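Local coordinates for StAR-related lipid transfer protein 13 (Homo sapiens, PDB 2PSO) that is, as a whole protein, a GTPase-activating protein for RhoA and perhaps for Cdc42, of which this part is the lipid-binding START domain, at residues A[64-69]-A[74-79]; A[194-199]-A[208-213]; A[176-181]-A[215-220]; A[96-101]-A[121-126]. All blocks are in the same frame, centred on the assembly; numbering follows the deposited sequence.

Interaction 1: A[64-69]-A[74-79]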
loop_
_atom_site.group_PDB
_atom_site.type_symbol
_atom_site.label_atom_id
_atom_site.label_comp_id
_atom_site.label_asym_id
_atom_site.label_seq_id
_atom_site.Cartn_x
_atom_site.Cartn_y
_atom_site.Cartn_z
ATOM N N ALA A 64 3.054 1.524 10.829
ATOM C CA ALA A 64 2.147 1.093 11.907
ATOM C C ALA A 64 1.183 0.023 11.406
ATOM O O ALA A 64 0.979 -0.101 10.200
ATOM C CB ALA A 64 1.367 2.261 12.465
ATOM N N PHE A 65 0.608 -0.774 12.314
ATOM C CA PHE A 65 -0.433 -1.710 11.881
ATOM C C PHE A 65 -1.650 -1.775 12.768
ATOM O O PHE A 65 -1.756 -1.075 13.771
ATOM C CB PHE A 65 0.099 -3.110 11.596
ATOM C CG PHE A 65 0.715 -3.781 12.774
ATOM C CD1 PHE A 65 -0.060 -4.550 13.644
ATOM C CD2 PHE A 65 2.077 -3.704 12.992
ATOM C CE1 PHE A 65 0.502 -5.190 14.718
ATOM C CE2 PHE A 65 2.656 -4.362 14.077
ATOM C CZ PHE A 65 1.862 -5.096 14.944
ATOM N N LYS A 66 -2.574 -2.633 12.393
ATOM C CA LYS A 66 -3.835 -2.662 13.068
ATOM C C LYS A 66 -4.484 -4.012 12.774
ATOM O O LYS A 66 -4.455 -4.492 11.628
ATOM C CB LYS A 66 -4.718 -1.506 12.564
ATOM C CG LYS A 66 -6.034 -1.377 13.291
ATOM C CD LYS A 66 -7.058 -0.590 12.532
ATOM C CE LYS A 66 -7.172 0.834 13.050
ATOM N NZ LYS A 66 -8.579 1.335 12.885
ATOM N N LYS A 67 -5.026 -4.639 13.817
ATOM C CA LYS A 67 -5.859 -5.815 13.646
ATOM C C LYS A 67 -7.253 -5.277 13.372
ATOM O O LYS A 67 -7.710 -4.344 14.035
ATOM C CB LYS A 67 -5.846 -6.669 14.921
ATOM N N VAL A 68 -7.942 -5.835 12.394
ATOM C CA VAL A 68 -9.249 -5.286 12.081
ATOM C C VAL A 68 -10.326 -5.877 13.000
ATOM O O VAL A 68 -11.358 -5.245 13.254
ATOM C CB VAL A 68 -9.586 -5.459 10.576
ATOM C CG1 VAL A 68 -10.758 -4.580 10.171
ATOM C CG2 VAL A 68 -8.383 -5.098 9.738
ATOM N N GLY A 69 -10.068 -7.072 13.531
ATOM C CA GLY A 69 -11.079 -7.810 14.302
ATOM C C GLY A 69 -12.014 -8.469 13.303
ATOM O O GLY A 69 -13.210 -8.655 13.540
ATOM N N LEU A 74 -4.828 -11.248 8.313
ATOM C CA LEU A 74 -4.111 -10.174 7.601
ATOM C C LEU A 74 -4.251 -8.819 8.262
ATOM O O LEU A 74 -5.352 -8.393 8.622
ATOM C CB LEU A 74 -4.542 -10.085 6.136
ATOM C CG LEU A 74 -3.871 -11.123 5.230
ATOM C CD1 LEU A 74 -4.663 -11.302 3.942
ATOM C CD2 LEU A 74 -2.397 -10.789 4.946
ATOM N N LYS A 75 -3.116 -8.154 8.428
ATOM C CA LYS A 75 -3.100 -6.856 9.072
ATOM C C LYS A 75 -3.386 -5.712 8.098
ATOM O O LYS A 75 -3.207 -5.838 6.879
ATOM C CB LYS A 75 -1.769 -6.647 9.795
ATOM C CG LYS A 75 -1.659 -7.441 11.083
ATOM C CD LYS A 75 -0.204 -7.616 11.520
ATOM C CE LYS A 75 -0.051 -8.774 12.510
ATOM N NZ LYS A 75 1.273 -8.758 13.192
ATOM N N LEU A 76 -3.863 -4.605 8.646
ATOM C CA LEU A 76 -4.033 -3.400 7.876
ATOM C C LEU A 76 -2.814 -2.563 8.168
ATOM O O LEU A 76 -2.570 -2.226 9.320
ATOM C CB LEU A 76 -5.253 -2.654 8.380
ATOM C CG LEU A 76 -5.685 -1.419 7.604
ATOM C CD1 LEU A 76 -6.095 -1.825 6.194
ATOM C CD2 LEU A 76 -6.851 -0.729 8.316
ATOM N N TRP A 77 -2.045 -2.213 7.150
ATOM C CA TRP A 77 -0.862 -1.384 7.379
ATOM C C TRP A 77 -1.020 0.072 6.994
ATOM O O TRP A 77 -1.911 0.432 6.240
ATOM C CB TRP A 77 0.305 -1.928 6.613
ATOM C CG TRP A 77 0.694 -3.273 7.033
ATOM C CD1 TRP A 77 0.223 -4.456 6.549
ATOM C CD2 TRP A 77 1.665 -3.598 8.023
ATOM N NE1 TRP A 77 0.867 -5.499 7.161
ATOM C CE2 TRP A 77 1.755 -4.996 8.074
ATOM C CE3 TRP A 77 2.475 -2.837 8.872
ATOM C CZ2 TRP A 77 2.614 -5.651 8.938
ATOM C CZ3 TRP A 77 3.336 -3.491 9.731
ATOM C CH2 TRP A 77 3.396 -4.883 9.759
ATOM N N LYS A 78 -0.113 0.896 7.504
ATOM C CA LYS A 78 -0.141 2.330 7.278
ATOM C C LYS A 78 1.270 2.873 7.256
ATOM O O LYS A 78 1.904 2.942 8.299
ATOM C CB LYS A 78 -0.932 3.016 8.384
ATOM C CG LYS A 78 -1.000 4.515 8.251
ATOM C CD LYS A 78 -2.088 5.106 9.136
ATOM C CE LYS A 78 -1.616 5.285 10.558
ATOM N NZ LYS A 78 -0.752 6.494 10.681
ATOM N N ALA A 79 1.754 3.264 6.078
ATOM C CA ALA A 79 3.073 3.898 5.942
ATOM C C ALA A 79 3.005 5.364 5.505
ATOM O O ALA A 79 2.084 5.757 4.789
ATOM C CB ALA A 79 3.945 3.117 5.005
#

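Interaction 2: A[194-199]-A[208-213]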
loop_
_atom_site.group_PDB
_atom_site.type_symbol
_atom_site.label_atom_id
_atom_site.label_comp_id
_atom_site.label_asym_id
_atom_site.label_seq_id
_atom_site.Cartn_x
_atom_site.Cartn_y
_atom_site.Cartn_z
ATOM N N CYS A 194 -2.955 0.299 3.445
ATOM C CA CYS A 194 -3.465 -0.841 2.706
ATOM C C CYS A 194 -3.408 -2.218 3.400
ATOM O O CYS A 194 -2.860 -2.381 4.484
ATOM C CB CYS A 194 -2.743 -0.942 1.395
ATOM S SG CYS A 194 -1.146 -1.657 1.652
ATOM N N ARG A 195 -3.974 -3.203 2.708
ATOM C CA ARG A 195 -4.219 -4.534 3.213
ATOM C C ARG A 195 -4.370 -5.406 1.983
ATOM O O ARG A 195 -5.426 -5.445 1.358
ATOM C CB ARG A 195 -5.533 -4.557 3.998
ATOM C CG ARG A 195 -5.822 -5.881 4.734
ATOM C CD ARG A 195 -7.179 -5.895 5.474
ATOM N NE ARG A 195 -7.204 -6.939 6.495
ATOM C CZ ARG A 195 -8.269 -7.362 7.182
ATOM N NH1 ARG A 195 -9.477 -6.850 6.989
ATOM N NH2 ARG A 195 -8.107 -8.311 8.095
ATOM N N ILE A 196 -3.302 -6.089 1.615
ATOM C CA ILE A 196 -3.322 -6.915 0.428
ATOM C C ILE A 196 -3.180 -8.382 0.823
ATOM O O ILE A 196 -2.516 -8.705 1.811
ATOM C CB ILE A 196 -2.191 -6.516 -0.522
ATOM C CG1 ILE A 196 -2.130 -4.988 -0.625
ATOM C CG2 ILE A 196 -2.388 -7.130 -1.892
ATOM C CD1 ILE A 196 -1.096 -4.466 -1.602
ATOM N N ASP A 197 -3.826 -9.259 0.061
ATOM C CA ASP A 197 -3.692 -10.688 0.213
ATOM C C ASP A 197 -2.990 -11.224 -1.033
ATOM O O ASP A 197 -3.648 -11.623 -1.995
ATOM C CB ASP A 197 -5.089 -11.299 0.356
ATOM C CG ASP A 197 -5.076 -12.821 0.546
ATOM O OD1 ASP A 197 -4.038 -13.468 0.301
ATOM O OD2 ASP A 197 -6.132 -13.377 0.928
ATOM N N LEU A 198 -1.655 -11.216 -1.034
ATOM C CA LEU A 198 -0.904 -11.939 -2.057
ATOM C C LEU A 198 -1.217 -13.370 -1.723
ATOM O O LEU A 198 -1.249 -13.728 -0.545
ATOM C CB LEU A 198 0.602 -11.728 -1.939
ATOM C CG LEU A 198 1.282 -10.374 -1.686
ATOM C CD1 LEU A 198 0.704 -9.230 -2.541
ATOM C CD2 LEU A 198 1.275 -10.009 -0.197
ATOM N N LYS A 199 -1.460 -14.206 -2.720
ATOM C CA LYS A 199 -1.922 -15.554 -2.397
ATOM C C LYS A 199 -0.823 -16.637 -2.311
ATOM O O LYS A 199 -0.500 -17.280 -3.309
ATOM C CB LYS A 199 -3.068 -15.966 -3.327
ATOM C CG LYS A 199 -4.327 -15.144 -3.097
ATOM C CD LYS A 199 -5.576 -15.905 -3.494
ATOM C CE LYS A 199 -6.827 -15.213 -2.971
ATOM N NZ LYS A 199 -8.079 -15.874 -3.441
ATOM N N LYS A 208 5.421 -8.909 9.921
ATOM C CA LYS A 208 6.206 -7.683 10.013
ATOM C C LYS A 208 6.891 -7.319 8.684
ATOM O O LYS A 208 7.118 -6.137 8.399
ATOM C CB LYS A 208 7.236 -7.777 11.151
ATOM N N GLY A 209 7.206 -8.335 7.878
ATOM C CA GLY A 209 7.959 -8.144 6.632
ATOM C C GLY A 209 7.230 -7.367 5.542
ATOM O O GLY A 209 7.853 -6.646 4.748
ATOM N N PHE A 210 5.908 -7.512 5.511
ATOM C CA PHE A 210 5.072 -6.822 4.542
ATOM C C PHE A 210 5.050 -5.319 4.791
ATOM O O PHE A 210 5.079 -4.527 3.858
ATOM C CB PHE A 210 3.654 -7.389 4.565
ATOM C CG PHE A 210 2.740 -6.769 3.545
ATOM C CD1 PHE A 210 1.603 -6.080 3.941
ATOM C CD2 PHE A 210 3.023 -6.861 2.192
ATOM C CE1 PHE A 210 0.762 -5.496 3.008
ATOM C CE2 PHE A 210 2.184 -6.276 1.253
ATOM C CZ PHE A 210 1.051 -5.593 1.664
ATOM N N GLY A 211 5.020 -4.931 6.059
ATOM C CA GLY A 211 5.030 -3.514 6.445
ATOM C C GLY A 211 6.216 -2.788 5.855
ATOM O O GLY A 211 6.103 -1.669 5.371
ATOM N N HIS A 212 7.355 -3.456 5.872
ATOM C CA HIS A 212 8.578 -2.894 5.367
ATOM C C HIS A 212 8.500 -2.659 3.871
ATOM O O HIS A 212 8.994 -1.649 3.379
ATOM C CB HIS A 212 9.762 -3.767 5.788
ATOM C CG HIS A 212 10.002 -3.719 7.260
ATOM N ND1 HIS A 212 9.633 -4.739 8.111
ATOM C CD2 HIS A 212 10.474 -2.723 8.049
ATOM C CE1 HIS A 212 9.911 -4.393 9.355
ATOM N NE2 HIS A 212 10.421 -3.174 9.345
ATOM N N LEU A 213 7.841 -3.570 3.166
ATOM C CA LEU A 213 7.615 -3.408 1.761
ATOM C C LEU A 213 6.748 -2.151 1.495
ATOM O O LEU A 213 7.062 -1.342 0.598
ATOM C CB LEU A 213 6.973 -4.670 1.190
ATOM C CG LEU A 213 7.816 -5.942 1.071
ATOM C CD1 LEU A 213 7.187 -6.900 0.069
ATOM C CD2 LEU A 213 9.222 -5.621 0.633
#

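Interaction 3: A[176-181]-A[215-220]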
loop_
_atom_site.group_PDB
_atom_site.type_symbol
_atom_site.label_atom_id
_atom_site.label_comp_id
_atom_site.label_asym_id
_atom_site.label_seq_id
_atom_site.Cartn_x
_atom_site.Cartn_y
_atom_site.Cartn_z
ATOM N N SER A 176 -6.805 -0.379 -0.121
ATOM C CA SER A 176 -5.658 0.408 -0.538
ATOM C C SER A 176 -6.125 1.813 -0.703
ATOM O O SER A 176 -7.037 2.089 -1.513
ATOM C CB SER A 176 -5.107 -0.058 -1.866
ATOM O OG SER A 176 -3.923 0.665 -2.174
ATOM N N GLN A 177 -5.527 2.716 0.055
ATOM C CA GLN A 177 -5.903 4.077 -0.135
ATOM C C GLN A 177 -4.759 5.021 0.098
ATOM O O GLN A 177 -4.105 4.964 1.137
ATOM C CB GLN A 177 -7.170 4.462 0.656
ATOM C CG GLN A 177 -7.137 4.196 2.146
ATOM C CD GLN A 177 -8.008 3.008 2.585
ATOM O OE1 GLN A 177 -8.618 2.304 1.768
ATOM N NE2 GLN A 177 -8.066 2.790 3.893
ATOM N N TYR A 178 -4.491 5.872 -0.894
ATOM C CA TYR A 178 -3.465 6.892 -0.725
ATOM C C TYR A 178 -4.169 8.148 -0.259
ATOM O O TYR A 178 -5.146 8.563 -0.878
ATOM C CB TYR A 178 -2.650 7.131 -2.007
ATOM C CG TYR A 178 -1.737 5.981 -2.402
ATOM C CD1 TYR A 178 -2.198 4.947 -3.225
ATOM C CD2 TYR A 178 -0.431 5.923 -1.966
ATOM C CE1 TYR A 178 -1.390 3.878 -3.593
ATOM C CE2 TYR A 178 0.401 4.854 -2.328
ATOM C CZ TYR A 178 -0.104 3.836 -3.145
ATOM O OH TYR A 178 0.699 2.773 -3.509
ATOM N N LEU A 179 -3.696 8.707 0.858
ATOM C CA LEU A 179 -4.145 10.011 1.332
ATOM C C LEU A 179 -2.980 10.974 1.232
ATOM O O LEU A 179 -1.927 10.758 1.843
ATOM C CB LEU A 179 -4.650 9.954 2.775
ATOM C CG LEU A 179 -5.576 8.791 3.142
ATOM C CD1 LEU A 179 -6.009 8.862 4.588
ATOM C CD2 LEU A 179 -6.794 8.761 2.243
ATOM N N ILE A 180 -3.154 12.028 0.444
ATOM C CA ILE A 180 -2.100 13.022 0.241
ATOM C C ILE A 180 -2.592 14.347 0.734
ATOM O O ILE A 180 -3.627 14.831 0.273
ATOM C CB ILE A 180 -1.785 13.181 -1.241
ATOM C CG1 ILE A 180 -1.880 11.817 -1.945
ATOM C CG2 ILE A 180 -0.444 13.824 -1.437
ATOM C CD1 ILE A 180 -1.018 11.715 -3.138
ATOM N N GLU A 181 -1.879 14.939 1.679
ATOM C CA GLU A 181 -2.336 16.199 2.243
ATOM C C GLU A 181 -1.221 17.226 2.255
ATOM O O GLU A 181 -0.053 16.861 2.319
ATOM C CB GLU A 181 -2.916 15.978 3.640
ATOM C CG GLU A 181 -1.943 15.349 4.605
ATOM C CD GLU A 181 -2.614 14.853 5.864
ATOM O OE1 GLU A 181 -3.760 15.279 6.127
ATOM O OE2 GLU A 181 -1.993 14.039 6.581
ATOM N N ALA A 215 6.610 0.522 3.491
ATOM C CA ALA A 215 7.286 1.759 3.860
ATOM C C ALA A 215 8.283 2.125 2.757
ATOM O O ALA A 215 8.645 3.298 2.568
ATOM C CB ALA A 215 7.988 1.622 5.203
ATOM N N ALA A 216 8.711 1.105 2.020
ATOM C CA ALA A 216 9.703 1.306 0.985
ATOM C C ALA A 216 9.039 1.759 -0.311
ATOM O O ALA A 216 9.696 2.332 -1.180
ATOM C CB ALA A 216 10.535 0.038 0.773
ATOM N N GLU A 217 7.743 1.498 -0.447
ATOM C CA GLU A 217 7.025 1.920 -1.654
ATOM C C GLU A 217 6.875 3.418 -1.553
ATOM O O GLU A 217 7.147 4.191 -2.488
ATOM C CB GLU A 217 5.646 1.266 -1.749
ATOM C CG GLU A 217 4.954 1.547 -3.057
ATOM C CD GLU A 217 3.460 1.239 -3.032
ATOM O OE1 GLU A 217 3.028 0.285 -3.738
ATOM O OE2 GLU A 217 2.718 1.954 -2.314
ATOM N N VAL A 218 6.498 3.810 -0.354
ATOM C CA VAL A 218 6.233 5.176 -0.040
ATOM C C VAL A 218 7.525 5.993 0.042
ATOM O O VAL A 218 7.506 7.204 -0.075
ATOM C CB VAL A 218 5.397 5.222 1.228
ATOM C CG1 VAL A 218 6.208 5.624 2.420
ATOM C CG2 VAL A 218 4.200 6.113 1.015
ATOM N N ALA A 219 8.659 5.318 0.182
ATOM C CA ALA A 219 9.956 6.001 0.234
ATOM C C ALA A 219 10.451 6.217 -1.181
ATOM O O ALA A 219 11.100 7.220 -1.473
ATOM C CB ALA A 219 10.949 5.187 1.007
ATOM N N ARG A 220 10.149 5.257 -2.052
ATOM C CA ARG A 220 10.519 5.356 -3.439
ATOM C C ARG A 220 9.728 6.466 -4.109
ATOM O O ARG A 220 10.286 7.261 -4.879
ATOM C CB ARG A 220 10.279 4.046 -4.140
ATOM C CG ARG A 220 11.326 3.054 -3.817
ATOM C CD ARG A 220 11.203 1.858 -4.686
ATOM N NE ARG A 220 9.820 1.427 -4.775
ATOM C CZ ARG A 220 9.414 0.216 -4.446
ATOM N NH1 ARG A 220 10.302 -0.660 -4.022
ATOM N NH2 ARG A 220 8.138 -0.117 -4.559
#

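Interaction 4: A[96-101]-A[121-126]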
loop_
_atom_site.group_PDB
_atom_site.type_symbol
_atom_site.label_atom_id
_atom_site.label_comp_id
_atom_site.label_asym_id
_atom_site.label_seq_id
_atom_site.Cartn_x
_atom_site.Cartn_y
_atom_site.Cartn_z
ATOM N N ARG A 96 -0.348 7.994 -12.570
ATOM C CA ARG A 96 0.075 7.724 -13.961
ATOM C C ARG A 96 1.580 7.550 -14.181
ATOM O O ARG A 96 2.022 7.429 -15.322
ATOM C CB ARG A 96 -0.410 8.823 -14.863
ATOM C CG ARG A 96 -1.928 9.046 -14.861
ATOM C CD ARG A 96 -2.637 7.886 -15.527
ATOM N NE ARG A 96 -4.067 8.053 -15.324
ATOM C CZ ARG A 96 -4.965 7.081 -15.451
ATOM N NH1 ARG A 96 -6.245 7.353 -15.237
ATOM N NH2 ARG A 96 -4.579 5.848 -15.784
ATOM N N GLU A 97 2.377 7.533 -13.112
ATOM C CA GLU A 97 3.820 7.638 -13.285
ATOM C C GLU A 97 4.623 6.631 -12.459
ATOM O O GLU A 97 5.718 6.927 -12.003
ATOM C CB GLU A 97 4.282 9.046 -12.935
ATOM C CG GLU A 97 3.886 10.074 -13.958
ATOM C CD GLU A 97 4.581 11.396 -13.766
ATOM O OE1 GLU A 97 4.727 11.859 -12.609
ATOM O OE2 GLU A 97 4.996 11.970 -14.798
ATOM N N ARG A 98 4.083 5.439 -12.277
ATOM C CA ARG A 98 4.633 4.521 -11.302
ATOM C C ARG A 98 5.846 3.784 -11.901
ATOM O O ARG A 98 6.629 3.143 -11.202
ATOM C CB ARG A 98 3.519 3.586 -10.834
ATOM C CG ARG A 98 3.975 2.470 -9.989
ATOM C CD ARG A 98 2.863 1.639 -9.481
ATOM N NE ARG A 98 3.385 0.767 -8.438
ATOM C CZ ARG A 98 2.657 -0.118 -7.768
ATOM N NH1 ARG A 98 1.361 -0.265 -8.036
ATOM N NH2 ARG A 98 3.235 -0.855 -6.833
ATOM N N HIS A 99 6.027 3.919 -13.209
ATOM C CA HIS A 99 7.200 3.368 -13.860
ATOM C C HIS A 99 8.394 4.184 -13.404
ATOM O O HIS A 99 9.523 3.693 -13.413
ATOM C CB HIS A 99 7.049 3.391 -15.375
ATOM C CG HIS A 99 6.436 4.652 -15.899
ATOM N ND1 HIS A 99 7.193 5.714 -16.355
ATOM C CD2 HIS A 99 5.139 5.031 -16.024
ATOM C CE1 HIS A 99 6.386 6.690 -16.743
ATOM N NE2 HIS A 99 5.136 6.303 -16.546
ATOM N N LEU A 100 8.134 5.412 -12.964
ATOM C CA LEU A 100 9.171 6.269 -12.396
ATOM C C LEU A 100 9.539 5.965 -10.952
ATOM O O LEU A 100 10.379 6.653 -10.385
ATOM C CB LEU A 100 8.761 7.740 -12.470
ATOM C CG LEU A 100 9.257 8.708 -13.552
ATOM C CD1 LEU A 100 9.621 8.014 -14.841
ATOM C CD2 LEU A 100 8.181 9.772 -13.792
ATOM N N TRP A 101 8.899 4.995 -10.316
ATOM C CA TRP A 101 9.271 4.703 -8.917
ATOM C C TRP A 101 9.204 3.248 -8.457
ATOM O O TRP A 101 9.376 2.960 -7.270
ATOM C CB TRP A 101 8.525 5.581 -7.932
ATOM C CG TRP A 101 7.011 5.649 -8.045
ATOM C CD1 TRP A 101 6.288 6.624 -8.664
ATOM C CD2 TRP A 101 6.053 4.781 -7.428
ATOM N NE1 TRP A 101 4.951 6.416 -8.486
ATOM C CE2 TRP A 101 4.780 5.281 -7.734
ATOM C CE3 TRP A 101 6.147 3.628 -6.653
ATOM C CZ2 TRP A 101 3.604 4.652 -7.308
ATOM C CZ3 TRP A 101 4.975 3.000 -6.240
ATOM C CH2 TRP A 101 3.728 3.512 -6.570
ATOM N N TYR A 121 -8.014 -0.782 -13.600
ATOM C CA TYR A 121 -6.626 -0.696 -13.987
ATOM C C TYR A 121 -6.024 -2.053 -13.767
ATOM O O TYR A 121 -6.403 -2.755 -12.844
ATOM C CB TYR A 121 -5.934 0.350 -13.113
ATOM C CG TYR A 121 -4.642 0.853 -13.653
ATOM C CD1 TYR A 121 -4.596 1.538 -14.854
ATOM C CD2 TYR A 121 -3.457 0.662 -12.960
ATOM C CE1 TYR A 121 -3.416 2.014 -15.352
ATOM C CE2 TYR A 121 -2.253 1.152 -13.449
ATOM C CZ TYR A 121 -2.243 1.824 -14.645
ATOM O OH TYR A 121 -1.060 2.291 -15.163
ATOM N N GLN A 122 -5.082 -2.440 -14.603
ATOM C CA GLN A 122 -4.479 -3.756 -14.440
ATOM C C GLN A 122 -2.989 -3.677 -14.601
ATOM O O GLN A 122 -2.515 -3.196 -15.609
ATOM C CB GLN A 122 -5.070 -4.723 -15.466
ATOM C CG GLN A 122 -4.203 -5.894 -15.825
ATOM C CD GLN A 122 -4.285 -6.207 -17.305
ATOM O OE1 GLN A 122 -3.399 -5.843 -18.074
ATOM N NE2 GLN A 122 -5.352 -6.858 -17.717
ATOM N N TYR A 123 -2.253 -4.131 -13.598
ATOM C CA TYR A 123 -0.804 -4.171 -13.692
ATOM C C TYR A 123 -0.226 -5.469 -13.185
ATOM O O TYR A 123 -0.918 -6.253 -12.555
ATOM C CB TYR A 123 -0.168 -3.023 -12.922
ATOM C CG TYR A 123 -0.560 -2.894 -11.447
ATOM C CD1 TYR A 123 0.247 -3.418 -10.428
ATOM C CD2 TYR A 123 -1.713 -2.205 -11.073
ATOM C CE1 TYR A 123 -0.093 -3.272 -9.083
ATOM C CE2 TYR A 123 -2.065 -2.067 -9.742
ATOM C CZ TYR A 123 -1.255 -2.596 -8.751
ATOM O OH TYR A 123 -1.628 -2.416 -7.428
ATOM N N VAL A 124 1.063 -5.673 -13.450
ATOM C CA VAL A 124 1.823 -6.820 -12.940
ATOM C C VAL A 124 3.006 -6.292 -12.166
ATOM O O VAL A 124 3.611 -5.327 -12.599
ATOM C CB VAL A 124 2.396 -7.643 -14.079
ATOM C CG1 VAL A 124 3.329 -8.686 -13.538
ATOM C CG2 VAL A 124 1.286 -8.301 -14.863
ATOM N N LEU A 125 3.321 -6.902 -11.024
ATOM C CA LEU A 125 4.575 -6.627 -10.320
ATOM C C LEU A 125 5.451 -7.856 -10.423
ATOM O O LEU A 125 5.007 -8.961 -10.101
ATOM C CB LEU A 125 4.350 -6.320 -8.840
ATOM C CG LEU A 125 3.455 -5.154 -8.452
ATOM C CD1 LEU A 125 3.712 -4.748 -7.007
ATOM C CD2 LEU A 125 3.722 -3.997 -9.368
ATOM N N ASN A 126 6.687 -7.690 -10.870
ATOM C CA ASN A 126 7.597 -8.823 -10.887
ATOM C C ASN A 126 8.191 -9.105 -9.508
ATOM O O ASN A 126 8.300 -8.204 -8.676
ATOM C CB ASN A 126 8.664 -8.651 -11.961
ATOM C CG ASN A 126 8.180 -9.105 -13.324
ATOM O OD1 ASN A 126 8.564 -8.553 -14.352
ATOM N ND2 ASN A 126 7.322 -10.119 -13.335
#

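Interaction 1: A[64-69]-A[74-79]
F65 and W77 lie side by side on one face of the beta hairpin of strands 62-66 and 76-83, near one end of the curved START-domain sheet; the axes of the short strand pieces run 4.8 Å apart at 158°. The dense side is aromatic. The CB of F65 sits over the face of the W77 six-membered ring, while the F65 ring turns its edge toward that face in an offset edge-to-face pair, centroids 5.1 Å apart and planes at 61°. K75, extended beyond CG, runs alongside F65 and makes an off-centre CH-pi contact through CD and an off-centre cation-pi contact through NZ, 4.4 Å from the ring centroid. That ammonium is also held by S207 O. The other face is looser: V68, exposed to solvent, reaches L76 obliquely, CG2 to CB 4.2 Å, and the ends of K66 and K78 lead away from the partner strand. Between the two faces, the straightest backbone bond runs from L76 N to K66 O, 3.0 Å long and 6° from linear.

Interaction 2: A[194-199]-A[208-213]
The F210 side chain leaves its helix with CG trans to the backbone N (chi1 -177°), which carries the ring across to I196 on the strand. I196 in turn turns CG1 away from its own carbonyl carbon, beside N (chi1 -45°), and this branch meets the far end of the ring. The two side chains cross at about a right angle: I196 CG1 lies 4.0 Å from F210 CZ, at the ring edge and near its plane. Two more residues approach the ring obliquely. L198 CD2 comes to 4.1 Å from F210 CE2, and C194 SG, more distantly, to 4.5 Å from F210 CE1. The contact is thus apolar packing, one buried phenyl received by three side chains, and the backbones stay well apart, with the CA atoms of I196 and F210 separated by 9.3 Å. The ring of W77, on strand 76-83, also meets that of F210, their planes at a steep angle. F210 lies in the first turn of helix 209-223, the C-terminal helix of the START helix-grip fold, which here packs against the end of strand 188-196 and the loop that follows; that strand runs between strands 76-83 and 169-182.

Interaction 3: A[176-181]-A[215-220]
Strand 176-181 and helix 215-220, joined here by Y178 and E217, keep their backbones far apart, the nearest CA atoms being those of Y178 and V218 at 9.9 Å. Two long side chains span the gap. In Y178 a chi1 of -69° sets CG anti to the carbonyl carbon; the side chain leaves the strand toward the helix, its OH reaching E217, which runs extended beyond CG to meet it, and the two cross at about a right angle. The phenol OH donates to E217 OE2 at a modelled 2.5 Å, a length not to be over-read at this resolution. OE2 stands at the ring edge, near its plane, and the carboxylate is turned 26° from the ring. The other oxygen, OE1, lies 3.4 Å from the same OH at a poor angle, so the grip is one-sided. H192 of strand 188-196 stacks on the Y178 ring, and its NE2 is hydrogen-bonded to S176 OG, which would restrain the ring's position; E217 OE1 has a long, weak ion pair with R98. A phenylalanine at Y178 would probably leave E217 OE2 without this hydrogen-bond donor. The arrangement belongs to the START helix-grip fold, in which the C-terminal helix lies across a strongly curved sheet and closes over its interior, here with a polar tie between the two.

Interaction 4: A[96-101]-A[121-126]
R98 crosses both Y123 and L125 at about a right angle where the 3-10 turn 98-100, just after helix 87-96 of the START fold, comes down on strand 118-125. It leaves the turn with CG on the far side of CB from N (chi1 171°) and stays extended from CG to NE, a reach that delivers the guanidinium to the strand. The plane of that group is turned 59° from the Y123 ring. NH1 approaches the ring obliquely, 3.5 Å from Y123 CE1, while the phenol OH of Y123 lies in the guanidinium plane, at its edge. L125 instead comes over a face: its CD2 stands 4.0 Å above the guanidinium plane, offset toward the rim. The charge itself is met elsewhere, since R98 NH2 forms a salt bridge with D102. With an alanine here, the D102 carboxylate would probably lose this mate and a gap would open beside Y123 and L125. R96, itself exposed, makes a slighter contact with Y121: its guanidinium and the Y121 ring stand 75° apart, and its strongest polar partner is E119, through NH1. On the side of the turn, W101 covers the root of R98, whose CG sits 3.4 Å above one face of the indole, offset toward its rim. Across to the strand, the nearest atom of R96 to Y121 is NH2, 4.0 Å from CE1.

Interactions 1 and 2 meet: W77 N lies 2.8 Å from C194 O, a probable hydrogen bond between neighbouring strands, and their centres are about 9 Å apart. Interactions 1 and 3 touch through A79 CB and A215 CA, 3.8 Å apart. Interactions 2 and 3 share helix 209-223 and also touch through C194 and S176 on adjacent strands. Interaction 4 joins interaction 3 where E217 OE1 lies 3.3 Å from R98 NH2, a weak ion pair, while E217 CG packs on W101. Interactions 1 and 4 do not touch, their centres about 24 Å apart. Helix 209-223, which carries interactions 2 and 3, lies against the sheet, consistent with a lid over the lipid-binding cavity of START domains.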